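Local coordinates for spore germination protein B3 (Bacillus subtilis subsp. subtilis, PDB 3N54) that takes part, as a lipoprotein component of a spore germinant receptor, in the germination response to L-asparagine, glucose, fructose and potassium ions, at residues L204-G209 and K230-K235; G214-T219 and K282-D287; T218-H223 and H274-I279; K244-I249 and D333-I338; K252-L257 and S339-N344. All blocks are in the same frame, centred on the assembly; numbering follows the deposited sequence.

Contact 1 (L204-G209 and K230-K235)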
# COMPACT_ATOMS: atom_id res chain seq x y z
N LEU A 204 1.05 -13.69 -1.50
CA LEU A 204 0.01 -13.17 -2.38
C LEU A 204 0.61 -12.75 -3.71
O LEU A 204 0.10 -13.09 -4.77
CB LEU A 204 -0.70 -11.99 -1.72
CG LEU A 204 -2.02 -11.54 -2.33
CD1 LEU A 204 -2.99 -12.71 -2.48
CD2 LEU A 204 -2.62 -10.42 -1.48
N SER A 205 1.73 -12.03 -3.65
CA SER A 205 2.43 -11.59 -4.86
C SER A 205 2.95 -12.75 -5.70
O SER A 205 3.00 -12.66 -6.93
CB SER A 205 3.60 -10.68 -4.48
OG SER A 205 4.28 -10.24 -5.64
N TRP A 206 3.35 -13.83 -5.03
CA TRP A 206 3.89 -15.03 -5.68
C TRP A 206 2.82 -15.72 -6.50
O TRP A 206 3.03 -16.05 -7.67
CB TRP A 206 4.42 -16.00 -4.62
CG TRP A 206 5.36 -17.09 -5.08
CD1 TRP A 206 5.28 -17.82 -6.24
CD2 TRP A 206 6.48 -17.61 -4.36
NE1 TRP A 206 6.31 -18.74 -6.28
CE2 TRP A 206 7.05 -18.63 -5.14
CE3 TRP A 206 7.06 -17.30 -3.12
CZ2 TRP A 206 8.18 -19.34 -4.73
CZ3 TRP A 206 8.18 -18.01 -2.71
CH2 TRP A 206 8.72 -19.02 -3.52
N VAL A 207 1.67 -15.95 -5.87
CA VAL A 207 0.56 -16.65 -6.50
C VAL A 207 -0.06 -15.81 -7.63
O VAL A 207 -0.46 -16.35 -8.65
CB VAL A 207 -0.51 -17.04 -5.46
CG1 VAL A 207 -1.71 -17.70 -6.12
CG2 VAL A 207 0.09 -17.98 -4.41
N MET A 208 -0.12 -14.49 -7.44
CA MET A 208 -0.68 -13.59 -8.46
C MET A 208 0.28 -13.32 -9.61
O MET A 208 -0.12 -12.75 -10.62
CB MET A 208 -1.11 -12.27 -7.82
CG MET A 208 -2.23 -12.42 -6.80
SD MET A 208 -3.73 -13.16 -7.46
CE MET A 208 -4.18 -11.93 -8.68
N GLY A 209 1.55 -13.70 -9.47
CA GLY A 209 2.53 -13.55 -10.56
C GLY A 209 3.22 -12.21 -10.64
O GLY A 209 3.96 -11.95 -11.59
N LYS A 230 13.90 -17.74 -9.12
CA LYS A 230 14.64 -17.20 -10.26
C LYS A 230 13.67 -16.60 -11.28
O LYS A 230 13.87 -15.48 -11.74
CB LYS A 230 15.52 -18.28 -10.90
CG LYS A 230 16.90 -18.43 -10.26
CD LYS A 230 17.82 -17.28 -10.67
CE LYS A 230 19.27 -17.54 -10.26
NZ LYS A 230 20.21 -16.60 -10.94
N LYS A 231 12.63 -17.36 -11.62
CA LYS A 231 11.59 -16.88 -12.52
C LYS A 231 10.27 -17.56 -12.16
O LYS A 231 10.25 -18.76 -11.88
CB LYS A 231 11.96 -17.15 -13.98
CG LYS A 231 11.17 -16.33 -15.00
CD LYS A 231 11.79 -16.41 -16.40
CE LYS A 231 11.13 -15.43 -17.36
NZ LYS A 231 11.76 -15.41 -18.72
N SER A 232 9.18 -16.80 -12.13
CA SER A 232 7.86 -17.33 -11.81
C SER A 232 6.79 -16.74 -12.71
O SER A 232 6.83 -15.56 -13.06
CB SER A 232 7.52 -17.06 -10.34
OG SER A 232 6.34 -17.76 -9.95
N LYS A 233 5.82 -17.58 -13.09
CA LYS A 233 4.73 -17.18 -13.97
C LYS A 233 3.41 -17.70 -13.43
O LYS A 233 3.35 -18.78 -12.86
CB LYS A 233 4.96 -17.73 -15.38
CG LYS A 233 6.28 -17.31 -16.02
CD LYS A 233 6.42 -17.85 -17.44
CE LYS A 233 7.68 -17.33 -18.13
NZ LYS A 233 7.78 -17.75 -19.55
N THR A 234 2.34 -16.93 -13.63
CA THR A 234 1.01 -17.32 -13.18
C THR A 234 -0.03 -17.17 -14.27
O THR A 234 -0.07 -16.16 -14.96
CB THR A 234 0.56 -16.49 -11.95
OG1 THR A 234 1.31 -16.90 -10.80
CG2 THR A 234 -0.92 -16.69 -11.68
N LYS A 235 -0.87 -18.20 -14.43
CA LYS A 235 -2.00 -18.15 -15.34
C LYS A 235 -3.27 -18.29 -14.52
O LYS A 235 -3.38 -19.20 -13.69
CB LYS A 235 -1.92 -19.26 -16.39
CG LYS A 235 -0.88 -19.01 -17.48
CD LYS A 235 -0.99 -20.05 -18.60
CE LYS A 235 -0.06 -19.73 -19.77
NZ LYS A 235 -0.37 -18.43 -20.43
O HOH W 1 3.94 -16.61 -10.15
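Thr234 points from its strand into the last turn of the helix, where its OG1 donates a hydrogen bond of 2.8 Å to Val207 O. The hydroxyl stands well above that carbonyl's plane, 59° out of it. With OG1 beside the backbone N (chi1 -72°), CG2 is left to pack against the same carbonyl, 3.1 Å from Val207 O. A water completes the link: it donates to Trp206 O and to Thr234 OG1 and also bonds Ser232 OG, each at 2.7 Å, so two strand hydroxyls and a helix carbonyl share one molecule. Here helix 198-208 ends in a Schellman motif, with Gly209 at positive phi. A CB on Gly209 would clash with Thr234 CB, and at this phi it would also press on the carbonyl O of Met208. The indole of Trp206 comes close to Ser232, NE1 3.8 Å from Ser232 OG and not bonded to it. Thr253 OG1, on strand 245-258, is hydrogen-bonded to both Trp206 NE1 and Ser232 OG, while the indole meets the ring of Phe340.

Contact 2 (G214-T219 and K282-D287)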
# COMPACT_ATOMS: atom_id res chain seq x y z
N GLY A 214 12.63 -13.52 -4.30
CA GLY A 214 12.31 -13.88 -2.92
C GLY A 214 12.71 -15.31 -2.60
O GLY A 214 13.10 -16.07 -3.48
N VAL A 215 12.62 -15.65 -1.31
CA VAL A 215 12.96 -16.99 -0.83
C VAL A 215 11.85 -17.58 0.03
O VAL A 215 11.15 -16.86 0.73
CB VAL A 215 14.26 -16.97 0.00
CG1 VAL A 215 15.45 -16.57 -0.86
CG2 VAL A 215 14.12 -16.02 1.19
N MET A 216 11.70 -18.90 -0.05
CA MET A 216 10.78 -19.64 0.81
C MET A 216 11.61 -20.59 1.68
O MET A 216 12.11 -21.59 1.19
CB MET A 216 9.77 -20.46 -0.00
CG MET A 216 8.87 -21.36 0.86
SD MET A 216 7.83 -22.48 -0.08
CE MET A 216 6.64 -21.38 -0.81
N PRO A 217 11.78 -20.25 2.97
CA PRO A 217 12.46 -21.15 3.89
C PRO A 217 11.47 -22.07 4.58
O PRO A 217 10.43 -21.61 5.06
CB PRO A 217 13.10 -20.20 4.91
CG PRO A 217 12.20 -19.00 4.92
CD PRO A 217 11.44 -18.96 3.61
N THR A 218 11.78 -23.36 4.63
CA THR A 218 10.93 -24.32 5.33
C THR A 218 11.79 -25.50 5.79
O THR A 218 13.01 -25.35 5.94
CB THR A 218 9.72 -24.76 4.47
OG1 THR A 218 8.82 -25.53 5.26
CG2 THR A 218 10.17 -25.57 3.26
N THR A 219 11.17 -26.64 6.05
CA THR A 219 11.90 -27.81 6.51
C THR A 219 11.41 -29.09 5.86
O THR A 219 10.26 -29.19 5.42
CB THR A 219 11.79 -27.97 8.04
OG1 THR A 219 10.40 -27.98 8.41
CG2 THR A 219 12.49 -26.84 8.76
N LYS A 282 3.28 -27.25 -1.62
CA LYS A 282 2.22 -27.37 -0.62
C LYS A 282 2.24 -26.21 0.37
O LYS A 282 1.18 -25.75 0.80
CB LYS A 282 2.32 -28.70 0.13
CG LYS A 282 1.82 -29.91 -0.65
CD LYS A 282 1.90 -31.19 0.19
CE LYS A 282 1.07 -32.31 -0.42
NZ LYS A 282 1.04 -33.52 0.45
N LYS A 283 3.43 -25.74 0.73
CA LYS A 283 3.55 -24.62 1.66
C LYS A 283 2.95 -23.35 1.05
O LYS A 283 2.18 -22.65 1.70
CB LYS A 283 5.01 -24.38 2.07
CG LYS A 283 5.19 -23.13 2.92
CD LYS A 283 6.54 -23.09 3.61
CE LYS A 283 6.77 -21.73 4.27
NZ LYS A 283 5.64 -21.28 5.13
N LEU A 284 3.31 -23.05 -0.20
CA LEU A 284 2.76 -21.87 -0.86
C LEU A 284 1.24 -21.94 -0.88
O LEU A 284 0.55 -20.95 -0.62
CB LEU A 284 3.31 -21.73 -2.29
CG LEU A 284 2.94 -20.46 -3.06
CD1 LEU A 284 3.46 -19.22 -2.37
CD2 LEU A 284 3.46 -20.51 -4.50
N GLU A 285 0.72 -23.13 -1.18
CA GLU A 285 -0.72 -23.33 -1.26
C GLU A 285 -1.42 -23.06 0.06
O GLU A 285 -2.41 -22.33 0.10
CB GLU A 285 -1.05 -24.76 -1.72
CG GLU A 285 -2.54 -24.98 -1.89
CD GLU A 285 -2.88 -26.21 -2.70
OE1 GLU A 285 -2.17 -27.23 -2.57
OE2 GLU A 285 -3.86 -26.15 -3.45
N ARG A 286 -0.93 -23.64 1.15
CA ARG A 286 -1.59 -23.42 2.43
C ARG A 286 -1.40 -21.97 2.90
O ARG A 286 -2.30 -21.41 3.53
CB ARG A 286 -1.13 -24.44 3.49
CG ARG A 286 0.20 -24.20 4.17
CD ARG A 286 0.48 -25.32 5.21
NE ARG A 286 1.13 -26.47 4.59
CZ ARG A 286 2.44 -26.73 4.60
NH1 ARG A 286 3.30 -25.94 5.23
NH2 ARG A 286 2.88 -27.81 3.98
N ASP A 287 -0.27 -21.37 2.59
CA ASP A 287 -0.04 -19.98 2.96
C ASP A 287 -0.98 -19.04 2.20
O ASP A 287 -1.53 -18.12 2.80
CB ASP A 287 1.43 -19.58 2.75
CG ASP A 287 2.37 -20.27 3.74
OD1 ASP A 287 1.88 -20.84 4.74
OD2 ASP A 287 3.60 -20.24 3.53
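Met216 lies alongside Lys283, the two side chains running in opposing senses, with Met216 SD 4.0 Å from both CB and CD of Lys283. The thioether is extended as far as SD and bends at chi3 (-71°), which places CE against the next helical residue, 3.7 Å from Leu284 CB. Lys283 runs out the other way, its CD 3.7 Å from Thr218 CB and its CE 3.7 Å from Pro217 O. A bend at chi4 (50°) then brings NZ back to its own helix, where it forms a salt bridge of 2.8 Å with Asp287 OD2 on the syn lone pair. An alanine here would remove CG to NZ and would probably leave a gap beside Thr218 and Met216 CG, with Asp287 losing its positive mate. Segments 215-219 and 282-287 run at 104° to each other, and Trp206 of helix 198-208 touches both Met216 and Leu284. The lysine does two jobs: its methylenes serve as apolar packing against the strand, while its charge is paid for one turn along the helix.

Contact 3 (T218-H223 and H274-I279)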
# COMPACT_ATOMS: atom_id res chain seq x y z
N THR A 218 11.78 -23.36 4.63
CA THR A 218 10.93 -24.32 5.33
C THR A 218 11.79 -25.50 5.79
O THR A 218 13.01 -25.35 5.94
CB THR A 218 9.72 -24.76 4.47
OG1 THR A 218 8.82 -25.53 5.26
CG2 THR A 218 10.17 -25.57 3.26
N THR A 219 11.17 -26.64 6.05
CA THR A 219 11.90 -27.81 6.51
C THR A 219 11.41 -29.09 5.86
O THR A 219 10.26 -29.19 5.42
CB THR A 219 11.79 -27.97 8.04
OG1 THR A 219 10.40 -27.98 8.41
CG2 THR A 219 12.49 -26.84 8.76
N ASP A 220 12.30 -30.08 5.81
CA ASP A 220 11.98 -31.42 5.36
C ASP A 220 12.46 -32.35 6.46
O ASP A 220 13.66 -32.53 6.64
CB ASP A 220 12.67 -31.75 4.04
CG ASP A 220 12.48 -33.20 3.63
OD1 ASP A 220 13.38 -33.76 2.98
OD2 ASP A 220 11.44 -33.79 3.99
N LYS A 221 11.51 -32.92 7.21
CA LYS A 221 11.82 -33.79 8.35
C LYS A 221 12.75 -33.08 9.35
O LYS A 221 13.70 -33.68 9.87
CB LYS A 221 12.41 -35.13 7.87
CG LYS A 221 11.42 -36.00 7.11
CD LYS A 221 12.11 -37.16 6.41
CE LYS A 221 11.11 -38.20 5.87
NZ LYS A 221 10.70 -39.19 6.90
N GLY A 222 12.47 -31.81 9.60
CA GLY A 222 13.23 -31.00 10.55
C GLY A 222 14.45 -30.27 10.00
O GLY A 222 14.99 -29.38 10.66
N HIS A 223 14.89 -30.64 8.79
CA HIS A 223 16.08 -30.04 8.20
C HIS A 223 15.75 -28.82 7.36
O HIS A 223 14.91 -28.91 6.47
CB HIS A 223 16.80 -31.06 7.31
CG HIS A 223 17.20 -32.30 8.04
ND1 HIS A 223 18.08 -32.29 9.10
CD2 HIS A 223 16.86 -33.60 7.84
CE1 HIS A 223 18.25 -33.53 9.54
NE2 HIS A 223 17.52 -34.34 8.79
N HIS A 274 11.81 -33.89 -6.78
CA HIS A 274 10.35 -33.86 -6.92
C HIS A 274 9.69 -33.81 -5.55
O HIS A 274 8.67 -33.14 -5.36
CB HIS A 274 9.82 -35.06 -7.71
CG HIS A 274 9.98 -34.93 -9.19
ND1 HIS A 274 10.82 -35.74 -9.92
CD2 HIS A 274 9.41 -34.09 -10.08
CE1 HIS A 274 10.76 -35.41 -11.20
NE2 HIS A 274 9.90 -34.40 -11.32
N ARG A 275 10.29 -34.51 -4.59
CA ARG A 275 9.80 -34.54 -3.22
C ARG A 275 9.93 -33.17 -2.55
O ARG A 275 8.97 -32.68 -1.95
CB ARG A 275 10.55 -35.61 -2.43
CG ARG A 275 10.05 -35.85 -1.04
CD ARG A 275 10.67 -37.11 -0.47
NE ARG A 275 10.61 -37.14 0.99
CZ ARG A 275 11.43 -36.46 1.79
NH1 ARG A 275 12.39 -35.69 1.30
NH2 ARG A 275 11.28 -36.57 3.11
N LEU A 276 11.10 -32.54 -2.65
CA LEU A 276 11.32 -31.20 -2.09
C LEU A 276 10.42 -30.17 -2.77
O LEU A 276 9.87 -29.28 -2.10
CB LEU A 276 12.78 -30.77 -2.22
CG LEU A 276 13.79 -31.43 -1.29
CD1 LEU A 276 15.18 -30.89 -1.56
CD2 LEU A 276 13.42 -31.22 0.16
N GLU A 277 10.27 -30.29 -4.08
CA GLU A 277 9.38 -29.43 -4.85
C GLU A 277 7.97 -29.49 -4.29
O GLU A 277 7.31 -28.46 -4.14
CB GLU A 277 9.38 -29.84 -6.32
CG GLU A 277 10.65 -29.44 -7.04
CD GLU A 277 10.83 -30.10 -8.39
OE1 GLU A 277 9.99 -30.93 -8.80
OE2 GLU A 277 11.85 -29.79 -9.05
N ASN A 278 7.51 -30.70 -3.98
CA ASN A 278 6.18 -30.91 -3.43
C ASN A 278 6.02 -30.20 -2.08
O ASN A 278 4.96 -29.63 -1.81
CB ASN A 278 5.89 -32.41 -3.27
CG ASN A 278 4.41 -32.70 -3.11
OD1 ASN A 278 3.60 -32.34 -3.97
ND2 ASN A 278 4.04 -33.36 -2.02
N ILE A 279 7.06 -30.23 -1.26
CA ILE A 279 7.04 -29.58 0.05
C ILE A 279 6.88 -28.07 -0.11
O ILE A 279 6.06 -27.45 0.57
CB ILE A 279 8.31 -29.89 0.87
CG1 ILE A 279 8.37 -31.37 1.23
CG2 ILE A 279 8.33 -29.07 2.15
CD1 ILE A 279 9.60 -31.76 2.01
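Asp220 and Arg275 form a salt bridge, with Arg275 NH1 donating to Asp220 OD1 at 2.7 Å. The donor meets that oxygen on the syn side but 30° out of the carboxylate plane. The two flat groups are turned 59° against each other, and Arg275 NH2 lies 2.9 Å from Asp220 OD2. Arg275 CG leaves anti to the backbone N (chi1 -174°), and the chain stays extended to NE. Lys221 CE lies at the guanidinium edge, 3.2 Å from Arg275 NH2; Lys221 NZ is 4.6 Å from that NH2, a like charge that would probably be unfavourable. Apolar groups crowd the carboxylate: Ile279 CD1 is 3.4 Å from Asp220 OD2, and Leu276 CD2 rests 4.0 Å from Asp220 CB. Ile279 CG2 meets Thr218 CG2 at 4.1 Å. An alanine at Asp220 would probably leave the guanidinium of Arg275 without its counter-charge and free to swing. Asp220 begins a type I' turn ending at His223, the tight two-residue link of a beta hairpin, here tied by its tip to helix 271-299.

Contact 4 (K244-I249 and D333-I338)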
# COMPACT_ATOMS: atom_id res chain seq x y z
N LYS A 244 -21.56 -18.33 -9.07
CA LYS A 244 -20.37 -17.90 -8.36
C LYS A 244 -19.15 -18.23 -9.23
O LYS A 244 -19.19 -19.20 -9.99
CB LYS A 244 -20.24 -18.62 -7.01
CG LYS A 244 -21.56 -18.99 -6.33
CD LYS A 244 -22.40 -17.78 -5.94
CE LYS A 244 -23.86 -18.17 -5.70
NZ LYS A 244 -24.03 -19.32 -4.76
N PRO A 245 -18.07 -17.44 -9.12
CA PRO A 245 -16.88 -17.75 -9.91
C PRO A 245 -15.94 -18.74 -9.21
O PRO A 245 -15.92 -18.82 -7.98
CB PRO A 245 -16.18 -16.39 -10.05
CG PRO A 245 -16.95 -15.41 -9.19
CD PRO A 245 -17.91 -16.19 -8.36
N VAL A 246 -15.18 -19.48 -10.01
CA VAL A 246 -14.15 -20.38 -9.50
C VAL A 246 -12.85 -20.07 -10.24
O VAL A 246 -12.74 -20.31 -11.44
CB VAL A 246 -14.51 -21.87 -9.70
CG1 VAL A 246 -13.36 -22.76 -9.26
CG2 VAL A 246 -15.78 -22.22 -8.94
N PHE A 247 -11.87 -19.53 -9.51
CA PHE A 247 -10.59 -19.17 -10.10
C PHE A 247 -9.62 -20.34 -10.12
O PHE A 247 -9.25 -20.85 -9.07
CB PHE A 247 -9.94 -18.01 -9.32
CG PHE A 247 -10.48 -16.66 -9.66
CD1 PHE A 247 -9.97 -15.94 -10.73
CD2 PHE A 247 -11.49 -16.09 -8.91
CE1 PHE A 247 -10.46 -14.68 -11.05
CE2 PHE A 247 -11.99 -14.83 -9.22
CZ PHE A 247 -11.47 -14.13 -10.30
N HIS A 248 -9.23 -20.77 -11.32
CA HIS A 248 -8.20 -21.78 -11.48
C HIS A 248 -6.88 -21.04 -11.67
O HIS A 248 -6.65 -20.43 -12.71
CB HIS A 248 -8.46 -22.69 -12.68
CG HIS A 248 -9.54 -23.69 -12.45
ND1 HIS A 248 -10.88 -23.38 -12.52
CD2 HIS A 248 -9.48 -25.01 -12.16
CE1 HIS A 248 -11.60 -24.46 -12.28
NE2 HIS A 248 -10.78 -25.47 -12.06
N ILE A 249 -6.03 -21.09 -10.65
CA ILE A 249 -4.76 -20.40 -10.68
C ILE A 249 -3.63 -21.40 -10.82
O ILE A 249 -3.52 -22.35 -10.04
CB ILE A 249 -4.54 -19.57 -9.41
CG1 ILE A 249 -5.65 -18.51 -9.28
CG2 ILE A 249 -3.16 -18.93 -9.41
CD1 ILE A 249 -5.44 -17.52 -8.15
N ASP A 333 -14.47 -19.44 -5.03
CA ASP A 333 -13.62 -20.57 -4.69
C ASP A 333 -12.35 -20.52 -5.53
O ASP A 333 -12.36 -20.03 -6.65
CB ASP A 333 -14.35 -21.90 -4.95
CG ASP A 333 -15.57 -22.08 -4.06
OD1 ASP A 333 -15.88 -23.24 -3.71
OD2 ASP A 333 -16.22 -21.07 -3.70
N PHE A 334 -11.27 -21.05 -4.98
CA PHE A 334 -9.98 -21.06 -5.65
C PHE A 334 -9.42 -22.47 -5.72
O PHE A 334 -9.49 -23.23 -4.75
CB PHE A 334 -8.99 -20.14 -4.93
CG PHE A 334 -9.40 -18.69 -4.93
CD1 PHE A 334 -10.30 -18.21 -3.99
CD2 PHE A 334 -8.91 -17.82 -5.89
CE1 PHE A 334 -10.69 -16.88 -4.00
CE2 PHE A 334 -9.30 -16.49 -5.92
CZ PHE A 334 -10.19 -16.01 -4.97
N LYS A 335 -8.87 -22.81 -6.88
CA LYS A 335 -8.23 -24.09 -7.11
C LYS A 335 -6.84 -23.79 -7.62
O LYS A 335 -6.68 -23.14 -8.65
CB LYS A 335 -9.01 -24.92 -8.13
CG LYS A 335 -10.45 -25.23 -7.74
CD LYS A 335 -10.53 -26.20 -6.57
CE LYS A 335 -11.96 -26.61 -6.27
NZ LYS A 335 -12.80 -25.45 -5.84
N TYR A 336 -5.82 -24.26 -6.91
CA TYR A 336 -4.44 -23.94 -7.24
C TYR A 336 -3.72 -25.12 -7.87
O TYR A 336 -3.97 -26.27 -7.52
CB TYR A 336 -3.70 -23.49 -5.97
CG TYR A 336 -4.39 -22.36 -5.24
CD1 TYR A 336 -4.08 -21.04 -5.51
CD2 TYR A 336 -5.36 -22.63 -4.28
CE1 TYR A 336 -4.72 -20.00 -4.85
CE2 TYR A 336 -6.00 -21.60 -3.61
CZ TYR A 336 -5.68 -20.28 -3.90
OH TYR A 336 -6.31 -19.26 -3.23
N ASP A 337 -2.84 -24.82 -8.81
CA ASP A 337 -1.98 -25.81 -9.42
C ASP A 337 -0.58 -25.22 -9.37
O ASP A 337 -0.20 -24.42 -10.23
CB ASP A 337 -2.42 -26.13 -10.84
CG ASP A 337 -1.60 -27.25 -11.49
OD1 ASP A 337 -2.15 -27.95 -12.36
OD2 ASP A 337 -0.42 -27.43 -11.13
N ILE A 338 0.19 -25.61 -8.36
CA ILE A 338 1.50 -25.03 -8.13
C ILE A 338 2.58 -26.03 -8.52
O ILE A 338 2.57 -27.17 -8.05
CB ILE A 338 1.66 -24.60 -6.66
CG1 ILE A 338 0.49 -23.69 -6.27
CG2 ILE A 338 2.98 -23.91 -6.45
CD1 ILE A 338 0.57 -23.15 -4.86
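Phe247 and Phe334 extend in the same direction from adjoining strands, their rings near parallel (12°) but displaced, with little overlap and centroids 5.5 Å apart. In Phe334, CG stands beside the backbone N (chi1 -63°), as it does in Phe247, which starts both rings off alike. The side chains come closest at Phe247 CB and Phe334 CD2, 3.6 Å. Ile249 continues this face: its CD1 comes to the edge of the Phe334 ring, 4.2 Å from CD2, and its CB lies 4.2 Å from Tyr336 CD1. On the other face, Lys335 CB packs 4.1 Å from His248 CD2. Parallel pairing holds these neighbours: Phe247 N bonds Asp333 O (2.9 Å), Phe247 O takes Lys335 N, and Ile249 bonds Lys335 O and Asp337 N; Asp333 N to Pro245 O is weak at 3.3 Å. Further out, Trp325 and Phe329 pack on Phe247 and Phe334 respectively, and Val288 on Tyr336. The sheet is therefore two-sided, with an aromatic and aliphatic face under the helices and a more polar one bearing Asp333, His248 and Lys335 around Val246.

Contact 5 (K252-L257 and S339-N344)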
# COMPACT_ATOMS: atom_id res chain seq x y z
N LYS A 252 3.80 -21.51 -11.96
CA LYS A 252 5.00 -22.20 -12.39
C LYS A 252 6.19 -21.35 -11.99
O LYS A 252 6.31 -20.20 -12.41
CB LYS A 252 4.98 -22.44 -13.90
CG LYS A 252 3.95 -23.47 -14.36
CD LYS A 252 4.08 -23.78 -15.84
CE LYS A 252 3.20 -24.96 -16.24
NZ LYS A 252 3.42 -25.37 -17.66
N THR A 253 7.06 -21.92 -11.15
CA THR A 253 8.21 -21.20 -10.62
C THR A 253 9.48 -22.02 -10.74
O THR A 253 9.49 -23.21 -10.42
CB THR A 253 8.00 -20.85 -9.13
OG1 THR A 253 6.69 -20.29 -8.95
CG2 THR A 253 9.05 -19.86 -8.65
N LYS A 254 10.55 -21.38 -11.20
CA LYS A 254 11.87 -22.00 -11.28
C LYS A 254 12.74 -21.33 -10.22
O LYS A 254 12.66 -20.11 -10.03
CB LYS A 254 12.48 -21.82 -12.67
CG LYS A 254 11.73 -22.54 -13.78
CD LYS A 254 12.44 -22.37 -15.12
CE LYS A 254 11.79 -23.20 -16.22
NZ LYS A 254 12.48 -23.03 -17.54
N GLY A 255 13.56 -22.11 -9.53
CA GLY A 255 14.39 -21.55 -8.46
C GLY A 255 15.59 -22.36 -8.01
O GLY A 255 15.78 -23.50 -8.44
N ILE A 256 16.39 -21.75 -7.14
CA ILE A 256 17.59 -22.36 -6.59
C ILE A 256 17.29 -22.93 -5.20
O ILE A 256 16.42 -22.43 -4.49
CB ILE A 256 18.73 -21.32 -6.50
CG1 ILE A 256 19.10 -20.81 -7.89
CG2 ILE A 256 19.96 -21.92 -5.83
CD1 ILE A 256 20.28 -19.86 -7.91
N LEU A 257 18.04 -23.96 -4.82
CA LEU A 257 17.84 -24.65 -3.56
C LEU A 257 19.04 -24.50 -2.61
O LEU A 257 20.18 -24.36 -3.05
CB LEU A 257 17.56 -26.13 -3.84
CG LEU A 257 17.30 -27.08 -2.66
CD1 LEU A 257 16.47 -28.27 -3.11
CD2 LEU A 257 18.61 -27.55 -2.03
N SER A 339 3.51 -25.60 -9.36
CA SER A 339 4.59 -26.45 -9.84
C SER A 339 5.93 -25.74 -9.70
O SER A 339 6.18 -24.72 -10.35
CB SER A 339 4.34 -26.84 -11.30
OG SER A 339 5.37 -27.68 -11.79
N PHE A 340 6.78 -26.29 -8.85
CA PHE A 340 8.11 -25.73 -8.60
C PHE A 340 9.14 -26.59 -9.32
O PHE A 340 8.92 -27.78 -9.53
CB PHE A 340 8.40 -25.70 -7.10
CG PHE A 340 7.82 -24.51 -6.37
CD1 PHE A 340 6.57 -23.98 -6.70
CD2 PHE A 340 8.50 -23.95 -5.30
CE1 PHE A 340 6.05 -22.90 -6.01
CE2 PHE A 340 7.98 -22.88 -4.60
CZ PHE A 340 6.75 -22.35 -4.95
N LYS A 341 10.26 -25.98 -9.68
CA LYS A 341 11.34 -26.68 -10.36
C LYS A 341 12.70 -26.19 -9.87
O LYS A 341 13.04 -25.02 -10.06
CB LYS A 341 11.23 -26.49 -11.88
CG LYS A 341 10.07 -27.25 -12.53
CD LYS A 341 9.80 -26.78 -13.96
CE LYS A 341 9.07 -25.43 -13.99
NZ LYS A 341 8.79 -24.96 -15.38
N ILE A 342 13.46 -27.08 -9.24
CA ILE A 342 14.82 -26.74 -8.81
C ILE A 342 15.74 -26.88 -10.02
O ILE A 342 15.59 -27.79 -10.82
CB ILE A 342 15.33 -27.64 -7.65
CG1 ILE A 342 14.58 -27.36 -6.34
CG2 ILE A 342 16.81 -27.39 -7.38
CD1 ILE A 342 13.22 -27.97 -6.26
N ILE A 343 16.68 -25.95 -10.15
CA ILE A 343 17.65 -25.95 -11.25
C ILE A 343 19.07 -25.83 -10.70
O ILE A 343 19.97 -25.30 -11.37
CB ILE A 343 17.32 -24.83 -12.28
CG1 ILE A 343 17.45 -23.44 -11.64
CG2 ILE A 343 15.92 -25.02 -12.84
CD1 ILE A 343 17.07 -22.30 -12.58
N ASN A 344 19.28 -26.35 -9.49
CA ASN A 344 20.54 -26.24 -8.77
C ASN A 344 21.03 -27.60 -8.29
O ASN A 344 21.53 -28.41 -9.08
CB ASN A 344 20.37 -25.29 -7.57
CG ASN A 344 21.69 -24.92 -6.91
OD1 ASN A 344 21.71 -24.48 -5.75
ND2 ASN A 344 22.79 -25.07 -7.63
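Ser339 accepts the first backbone bond, Thr253 N to Ser339 O, 3.0 Å. Phe340, next along, runs alongside Thr253, so that Thr253 CB sits over one ring face, offset toward the rim and 4.1 Å above the plane. The hydroxyl of Thr253 is bonded elsewhere, to Ser232, while Phe227 brings its ring to Phe340. Lys341 N bonds Thr253 O and Lys341 O takes Gly255 N, both at 3.0 Å. Bending at chi3 (-76°), its side chain crosses that of Lys254, with Lys341 NZ 3.6 Å from Lys254 CE; the two ammonium nitrogens stay 4.7 Å apart and would probably repel. Ile342 then packs its CG2 3.8 Å from Leu257 CB. Ile343 N makes the last backbone bond, to Gly255 O, while its CG1 touches the same oxygen at 3.6 Å. Asn344, the last modelled residue, lies beside Ile256. This is parallel pairing at the edge of a mixed four-stranded sheet, where strand 333-342 joins 245-258 after a long, largely helical connection.

All five contacts fall in the C-terminal part of the chain. Helix 198-208 comes first, and contact 1 closes the short loop through strand 215-220 back to strand 223-240. Contacts 2 and 3 both leave strand 215-220 for helix 271-299 and share Thr218 and Thr219; their loops cross that of contact 1. Contacts 4 and 5 open later, in series with contact 1, and span the helical region to the last strand; they cross each other and also contacts 2 and 3. Strands 215-220, 223-240, 245-258 and 333-342 form one sheet, on which contacts 1 to 3 set the two helices while contacts 4 and 5 add the last strand. Leu284 and Trp206 join contacts 1 and 2, and Phe340 of contact 5 touches both residues.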